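Local structure of acetyltransferase, GNAT family (Bacillus anthracis str. Sterne, 3FBU) at residues 22-27 and 67-72; 147-152 and 157-162. The protein probably transfers an acetyl group from acetyl-coenzyme A to an amine of an acceptor molecule, as other members of the GNAT family do. All coordinates share one frame; numbering follows the deposited sequence.

Contact 1: residues 22-27 and 67-72; sequences HEYTSD and NILVGH
Tyr-24 reaches from helix 18-25 to strand 68-79, and its hydroxyl meets His-72. The contact is buried and lies within the GNAT domain. It joins a helix near the N terminus to the central mixed sheet. The side chain starts at CB, which points toward the strand. Chi1 is 60°, which places CG between the backbone N and the carbonyl carbon, and from there the ring runs out to the sheet. Further along, the two edges of the ring meet different residues. CE2 of Tyr-24 lies 3.9 Å from CD2 of Leu-69, an apolar contact made near the plane of the ring, and 3.8 Å from CA of Gly-71. The Tyr-24 and Leu-69 side chains cross at about a right angle. On the other edge, CE1 of Tyr-24 is 3.8 Å from CE1 of His-72. At the tip, OH of Tyr-24 forms a 2.8 Å hydrogen bond with ND1 of His-72. Each of these two atoms lies near the plane of the other's ring, so the rings meet rim to rim. Their centroids are 5.7 Å apart and their planes are inclined by 30°. OH of Tyr-24 also comes within 3.2 Å of C of Gly-71, where the strand has no side chain. Phe-47 meets the His-72 ring, and Val-89 of the next strand touches both Tyr-24 and His-72. The side chain of Tyr-24 is about 7 Å from the bound coenzyme A, so the contact lies close to the cofactor site. Either Tyr-24 OH or His-72 ND1 could donate the proton. Whichever does, the bond gives each of these buried polar atoms a partner and fixes the tyrosine hydroxyl against the sheet.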
loop_
_atom_site.group_PDB
_atom_site.type_symbol
_atom_site.label_atom_id
_atom_site.label_comp_id
_atom_site.label_asym_id
_atom_site.label_seq_id
_atom_site.Cartn_x
_atom_site.Cartn_y
_atom_site.Cartn_z
ATOM N N HIS A 22 -21.992 -4.581 0.461
ATOM C CA HIS A 22 -21.735 -4.967 1.841
ATOM C C HIS A 22 -20.404 -5.721 2.027
ATOM O O HIS A 22 -19.742 -5.638 3.072
ATOM C CB HIS A 22 -22.919 -5.736 2.412
ATOM C CG HIS A 22 -22.854 -5.882 3.891
ATOM N ND1 HIS A 22 -23.024 -4.812 4.740
ATOM C CD2 HIS A 22 -22.592 -6.957 4.676
ATOM C CE1 HIS A 22 -22.883 -5.226 5.987
ATOM N NE2 HIS A 22 -22.625 -6.523 5.979
ATOM N N GLU A 23 -19.972 -6.422 0.996
ATOM C CA GLU A 23 -18.721 -7.159 1.048
ATOM C C GLU A 23 -17.551 -6.245 1.461
ATOM O O GLU A 23 -16.618 -6.677 2.145
ATOM C CB GLU A 23 -18.476 -7.820 -0.319
ATOM C CG GLU A 23 -17.237 -8.686 -0.394
ATOM C CD GLU A 23 -17.086 -9.348 -1.768
ATOM O OE1 GLU A 23 -17.940 -9.083 -2.650
ATOM O OE2 GLU A 23 -16.130 -10.130 -1.951
ATOM N N TYR A 24 -17.596 -4.975 1.050
ATOM C CA TYR A 24 -16.544 -4.017 1.422
ATOM C C TYR A 24 -16.961 -2.976 2.469
ATOM O O TYR A 24 -16.129 -2.538 3.241
ATOM C CB TYR A 24 -15.915 -3.357 0.184
ATOM C CG TYR A 24 -16.827 -2.565 -0.735
ATOM C CD1 TYR A 24 -17.064 -1.204 -0.519
ATOM C CD2 TYR A 24 -17.378 -3.155 -1.883
ATOM C CE1 TYR A 24 -17.909 -0.462 -1.377
ATOM C CE2 TYR A 24 -18.197 -2.423 -2.758
ATOM C CZ TYR A 24 -18.456 -1.083 -2.515
ATOM O OH TYR A 24 -19.266 -0.378 -3.395
ATOM N N THR A 25 -18.228 -2.584 2.518
ATOM C CA THR A 25 -18.648 -1.626 3.533
ATOM C C THR A 25 -18.667 -2.213 4.962
ATOM O O THR A 25 -18.665 -1.468 5.939
ATOM C CB THR A 25 -19.985 -0.943 3.205
ATOM O OG1 THR A 25 -21.011 -1.926 3.056
ATOM C CG2 THR A 25 -19.859 -0.069 1.951
ATOM N N SER A 26 -18.669 -3.544 5.067
ATOM C CA SER A 26 -18.520 -4.235 6.353
ATOM C C SER A 26 -17.061 -4.459 6.750
ATOM O O SER A 26 -16.773 -5.015 7.827
ATOM C CB SER A 26 -19.255 -5.581 6.277
ATOM O OG SER A 26 -18.683 -6.444 5.312
ATOM N N ASP A 27 -16.133 -4.086 5.879
ATOM C CA ASP A 27 -14.711 -4.387 6.066
ATOM C C ASP A 27 -14.057 -3.199 6.768
ATOM O O ASP A 27 -14.109 -2.058 6.284
ATOM C CB ASP A 27 -14.080 -4.664 4.701
ATOM C CG ASP A 27 -12.611 -5.096 4.778
ATOM O OD1 ASP A 27 -11.863 -4.611 5.665
ATOM O OD2 ASP A 27 -12.196 -5.893 3.907
ATOM N N ASN A 67 -19.318 -8.765 -15.194
ATOM C CA ASN A 67 -20.524 -8.258 -14.542
ATOM C C ASN A 67 -20.467 -8.340 -13.001
ATOM O O ASN A 67 -21.382 -8.866 -12.349
ATOM C CB ASN A 67 -21.758 -8.981 -15.078
ATOM C CG ASN A 67 -23.034 -8.270 -14.722
ATOM O OD1 ASN A 67 -23.029 -7.066 -14.438
ATOM N ND2 ASN A 67 -24.145 -9.005 -14.730
ATOM N N ILE A 68 -19.378 -7.820 -12.442
ATOM C CA ILE A 68 -19.098 -7.860 -11.007
ATOM C C ILE A 68 -19.061 -6.407 -10.511
ATOM O O ILE A 68 -18.410 -5.577 -11.137
ATOM C CB ILE A 68 -17.722 -8.492 -10.754
ATOM C CG1 ILE A 68 -17.754 -10.001 -11.013
ATOM C CG2 ILE A 68 -17.199 -8.252 -9.326
ATOM C CD1 ILE A 68 -16.382 -10.631 -10.863
ATOM N N LEU A 69 -19.762 -6.126 -9.411
ATOM C CA LEU A 69 -19.688 -4.805 -8.736
ATOM C C LEU A 69 -18.436 -4.798 -7.861
ATOM O O LEU A 69 -18.325 -5.573 -6.912
ATOM C CB LEU A 69 -20.943 -4.550 -7.900
ATOM C CG LEU A 69 -21.172 -3.199 -7.198
ATOM C CD1 LEU A 69 -22.644 -2.960 -6.905
ATOM C CD2 LEU A 69 -20.362 -3.129 -5.928
ATOM N N VAL A 70 -17.498 -3.923 -8.189
ATOM C CA VAL A 70 -16.220 -3.894 -7.536
ATOM C C VAL A 70 -16.047 -2.682 -6.622
ATOM O O VAL A 70 -15.076 -2.593 -5.885
ATOM C CB VAL A 70 -15.083 -3.952 -8.587
ATOM C CG1 VAL A 70 -15.185 -5.290 -9.359
ATOM C CG2 VAL A 70 -15.116 -2.753 -9.555
ATOM N N GLY A 71 -16.985 -1.748 -6.675
ATOM C CA GLY A 71 -16.907 -0.579 -5.802
ATOM C C GLY A 71 -17.933 0.455 -6.187
ATOM O O GLY A 71 -18.845 0.191 -6.969
ATOM N N HIS A 72 -17.823 1.629 -5.580
ATOM C CA HIS A 72 -18.650 2.743 -5.987
ATOM C C HIS A 72 -17.879 4.073 -6.015
ATOM O O HIS A 72 -16.855 4.266 -5.333
ATOM C CB HIS A 72 -19.941 2.827 -5.140
ATOM C CG HIS A 72 -19.742 3.252 -3.711
ATOM N ND1 HIS A 72 -19.620 2.344 -2.677
ATOM C CD2 HIS A 72 -19.681 4.486 -3.137
ATOM C CE1 HIS A 72 -19.469 2.992 -1.536
ATOM N NE2 HIS A 72 -19.494 4.291 -1.781
#

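Contact 2: residues 147-152 and 157-162; sequences KKCIPH and WDEYYY
His-152 and Trp-157 stack across a beta hairpin formed by strands 141-152 and 155-165, at one edge of the sheet. The imidazole lies over one face of the six-membered ring of Trp-157. The planes are inclined by 26°, so the stack is face to face but not quite parallel. The rings are modelled too close at one edge, and their exact spacing is doubtful. CB of His-152 adds a CH-pi contact over the same ring. Behind this stack, Ile-150 and Trp-157 form an antiparallel hydrogen-bonded pair. Their side chains share one face of the sheet, and CB of Ile-150 is 4.2 Å from CB of Trp-157. Opposite Trp-157 the first strand carries an extra residue, Cys-149 beside Ile-150, in a classic beta bulge. O of Trp-157 therefore accepts two backbone bonds, a fairly straight one from N of Ile-150 and a more bent one from N of Cys-149. CB of Glu-159 points toward the other strand. Its CG is anti to the backbone N (chi1 -177°) and the chain is extended beyond, which carries OE1 to 3.6 Å from CD1 of Ile-150 and 3.4 Å from SG of Cys-149. Gln-125 touches both Ile-150 and Trp-157, and its NE2 hydrogen-bonds to O of Asp-158. The Asp-158 and Lys-148 side chains lie side by side and point the same way, but the bond between these residues uses the lysine backbone. N of Lys-148 donates to OD1 of Asp-158 at 2.9 Å, on the anti side of the carboxylate and 22° out of its plane.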
loop_
_atom_site.group_PDB
_atom_site.type_symbol
_atom_site.label_atom_id
_atom_site.label_comp_id
_atom_site.label_asym_id
_atom_site.label_seq_id
_atom_site.Cartn_x
_atom_site.Cartn_y
_atom_site.Cartn_z
ATOM N N LYS A 147 -4.473 21.141 8.812
ATOM C CA LYS A 147 -3.977 20.459 10.006
ATOM C C LYS A 147 -5.091 20.354 11.067
ATOM O O LYS A 147 -5.703 21.356 11.437
ATOM C CB LYS A 147 -2.735 21.169 10.584
ATOM C CG LYS A 147 -1.563 21.283 9.610
ATOM C CD LYS A 147 -0.212 21.379 10.319
ATOM C CE LYS A 147 0.923 20.813 9.437
ATOM N NZ LYS A 147 1.063 21.530 8.111
ATOM N N LYS A 148 -5.351 19.126 11.524
ATOM C CA LYS A 148 -6.269 18.850 12.646
ATOM C C LYS A 148 -7.625 19.484 12.487
ATOM O O LYS A 148 -8.122 20.144 13.404
ATOM C CB LYS A 148 -5.657 19.302 13.981
ATOM C CG LYS A 148 -4.375 18.625 14.324
ATOM C CD LYS A 148 -4.156 18.564 15.845
ATOM C CE LYS A 148 -2.811 17.922 16.169
ATOM N NZ LYS A 148 -2.310 18.339 17.540
ATOM N N CYS A 149 -8.231 19.285 11.330
ATOM C CA CYS A 149 -9.446 19.977 11.000
ATOM C C CYS A 149 -10.682 19.105 11.116
ATOM O O CYS A 149 -11.778 19.625 11.195
ATOM C CB CYS A 149 -9.353 20.542 9.582
ATOM S SG CYS A 149 -9.090 19.330 8.281
ATOM N N ILE A 150 -10.505 17.781 11.105
ATOM C CA ILE A 150 -11.630 16.849 11.027
ATOM C C ILE A 150 -11.833 16.133 12.361
ATOM O O ILE A 150 -10.898 15.487 12.848
ATOM C CB ILE A 150 -11.391 15.773 9.933
ATOM C CG1 ILE A 150 -11.479 16.401 8.557
ATOM C CG2 ILE A 150 -12.436 14.650 10.018
ATOM C CD1 ILE A 150 -11.462 15.419 7.484
ATOM N N PRO A 151 -13.050 16.230 12.943
ATOM C CA PRO A 151 -13.302 15.528 14.193
ATOM C C PRO A 151 -13.756 14.100 13.855
ATOM O O PRO A 151 -14.720 13.886 13.084
ATOM C CB PRO A 151 -14.403 16.347 14.844
ATOM C CG PRO A 151 -15.157 16.967 13.668
ATOM C CD PRO A 151 -14.259 16.919 12.463
ATOM N N HIS A 152 -12.996 13.147 14.367
ATOM C CA HIS A 152 -13.236 11.725 14.162
ATOM C C HIS A 152 -13.193 11.131 15.568
ATOM O O HIS A 152 -12.126 10.990 16.150
ATOM C CB HIS A 152 -12.160 11.153 13.220
ATOM C CG HIS A 152 -11.880 9.694 13.410
ATOM N ND1 HIS A 152 -12.674 8.704 12.869
ATOM C CD2 HIS A 152 -10.880 9.058 14.070
ATOM C CE1 HIS A 152 -12.184 7.521 13.201
ATOM N NE2 HIS A 152 -11.094 7.707 13.926
ATOM N N TRP A 157 -8.193 14.759 12.658
ATOM C CA TRP A 157 -7.380 14.328 11.532
ATOM C C TRP A 157 -7.041 15.492 10.610
ATOM O O TRP A 157 -7.768 16.492 10.588
ATOM C CB TRP A 157 -8.126 13.287 10.724
ATOM C CG TRP A 157 -8.175 11.929 11.349
ATOM C CD1 TRP A 157 -7.516 11.502 12.481
ATOM C CD2 TRP A 157 -8.885 10.797 10.846
ATOM N NE1 TRP A 157 -7.807 10.175 12.719
ATOM C CE2 TRP A 157 -8.643 9.721 11.731
ATOM C CE3 TRP A 157 -9.733 10.597 9.756
ATOM C CZ2 TRP A 157 -9.207 8.454 11.542
ATOM C CZ3 TRP A 157 -10.293 9.338 9.565
ATOM C CH2 TRP A 157 -10.026 8.282 10.457
ATOM N N ASP A 158 -5.943 15.320 9.877
ATOM C CA ASP A 158 -5.490 16.247 8.842
ATOM C C ASP A 158 -6.270 15.918 7.567
ATOM O O ASP A 158 -6.870 14.873 7.456
ATOM C CB ASP A 158 -3.979 16.096 8.542
ATOM C CG ASP A 158 -3.054 16.504 9.696
ATOM O OD1 ASP A 158 -3.497 17.110 10.706
ATOM O OD2 ASP A 158 -1.840 16.204 9.579
ATOM N N GLU A 159 -6.253 16.822 6.591
ATOM C CA GLU A 159 -6.903 16.562 5.325
ATOM C C GLU A 159 -6.073 17.172 4.215
ATOM O O GLU A 159 -5.679 18.331 4.327
ATOM C CB GLU A 159 -8.291 17.197 5.362
ATOM C CG GLU A 159 -9.158 17.002 4.208
ATOM C CD GLU A 159 -10.525 17.658 4.426
ATOM O OE1 GLU A 159 -10.727 18.289 5.493
ATOM O OE2 GLU A 159 -11.399 17.503 3.565
ATOM N N TYR A 160 -5.836 16.412 3.147
ATOM C CA TYR A 160 -5.393 16.998 1.873
ATOM C C TYR A 160 -6.603 17.350 1.049
ATOM O O TYR A 160 -7.581 16.608 1.039
ATOM C CB TYR A 160 -4.599 15.995 1.052
ATOM C CG TYR A 160 -3.175 15.704 1.475
ATOM C CD1 TYR A 160 -2.376 16.651 2.081
ATOM C CD2 TYR A 160 -2.611 14.469 1.171
ATOM C CE1 TYR A 160 -1.057 16.362 2.429
ATOM C CE2 TYR A 160 -1.309 14.186 1.482
ATOM C CZ TYR A 160 -0.538 15.122 2.121
ATOM O OH TYR A 160 0.767 14.810 2.427
ATOM N N TYR A 161 -6.511 18.457 0.318
ATOM C CA TYR A 161 -7.559 18.909 -0.556
ATOM C C TYR A 161 -7.000 19.022 -1.981
ATOM O O TYR A 161 -6.018 19.735 -2.221
ATOM C CB TYR A 161 -7.987 20.272 -0.066
ATOM C CG TYR A 161 -9.213 20.855 -0.652
ATOM C CD1 TYR A 161 -10.388 20.958 0.089
ATOM C CD2 TYR A 161 -9.201 21.386 -1.962
ATOM C CE1 TYR A 161 -11.503 21.573 -0.455
ATOM C CE2 TYR A 161 -10.303 21.978 -2.496
ATOM C CZ TYR A 161 -11.451 22.075 -1.734
ATOM O OH TYR A 161 -12.540 22.691 -2.324
ATOM N N TYR A 162 -7.629 18.299 -2.881
ATOM C CA TYR A 162 -7.275 18.279 -4.296
ATOM C C TYR A 162 -8.382 18.868 -5.146
ATOM O O TYR A 162 -9.565 18.810 -4.778
ATOM C CB TYR A 162 -7.030 16.831 -4.742
ATOM C CG TYR A 162 -5.689 16.276 -4.376
ATOM C CD1 TYR A 162 -5.415 15.892 -3.073
ATOM C CD2 TYR A 162 -4.660 16.167 -5.322
ATOM C CE1 TYR A 162 -4.199 15.385 -2.737
ATOM C CE2 TYR A 162 -3.431 15.655 -4.972
ATOM C CZ TYR A 162 -3.209 15.272 -3.672
ATOM O OH TYR A 162 -2.005 14.756 -3.247
#

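How the contacts relate
From the N terminus, the chain first runs through helix 18-25. It then passes through helix 41-50 and strand 58-63 before strand 68-79 closes contact 1, with 39 residues between the two segments. Contact 2 opens much later, in strand 141-152, and closes after only four residues as a hairpin. The two loops are in series and neither nest nor cross. Contact 1 fastens an N-terminal helix onto an inner strand of the mixed sheet. Contact 2 joins 141-152, one of the two outermost strands within this chain, to its neighbour 155-165. The centres of the two contacts are about 26 Å apart. Both reach the same sheet, and each has a side chain within about 8 Å of the bound coenzyme A.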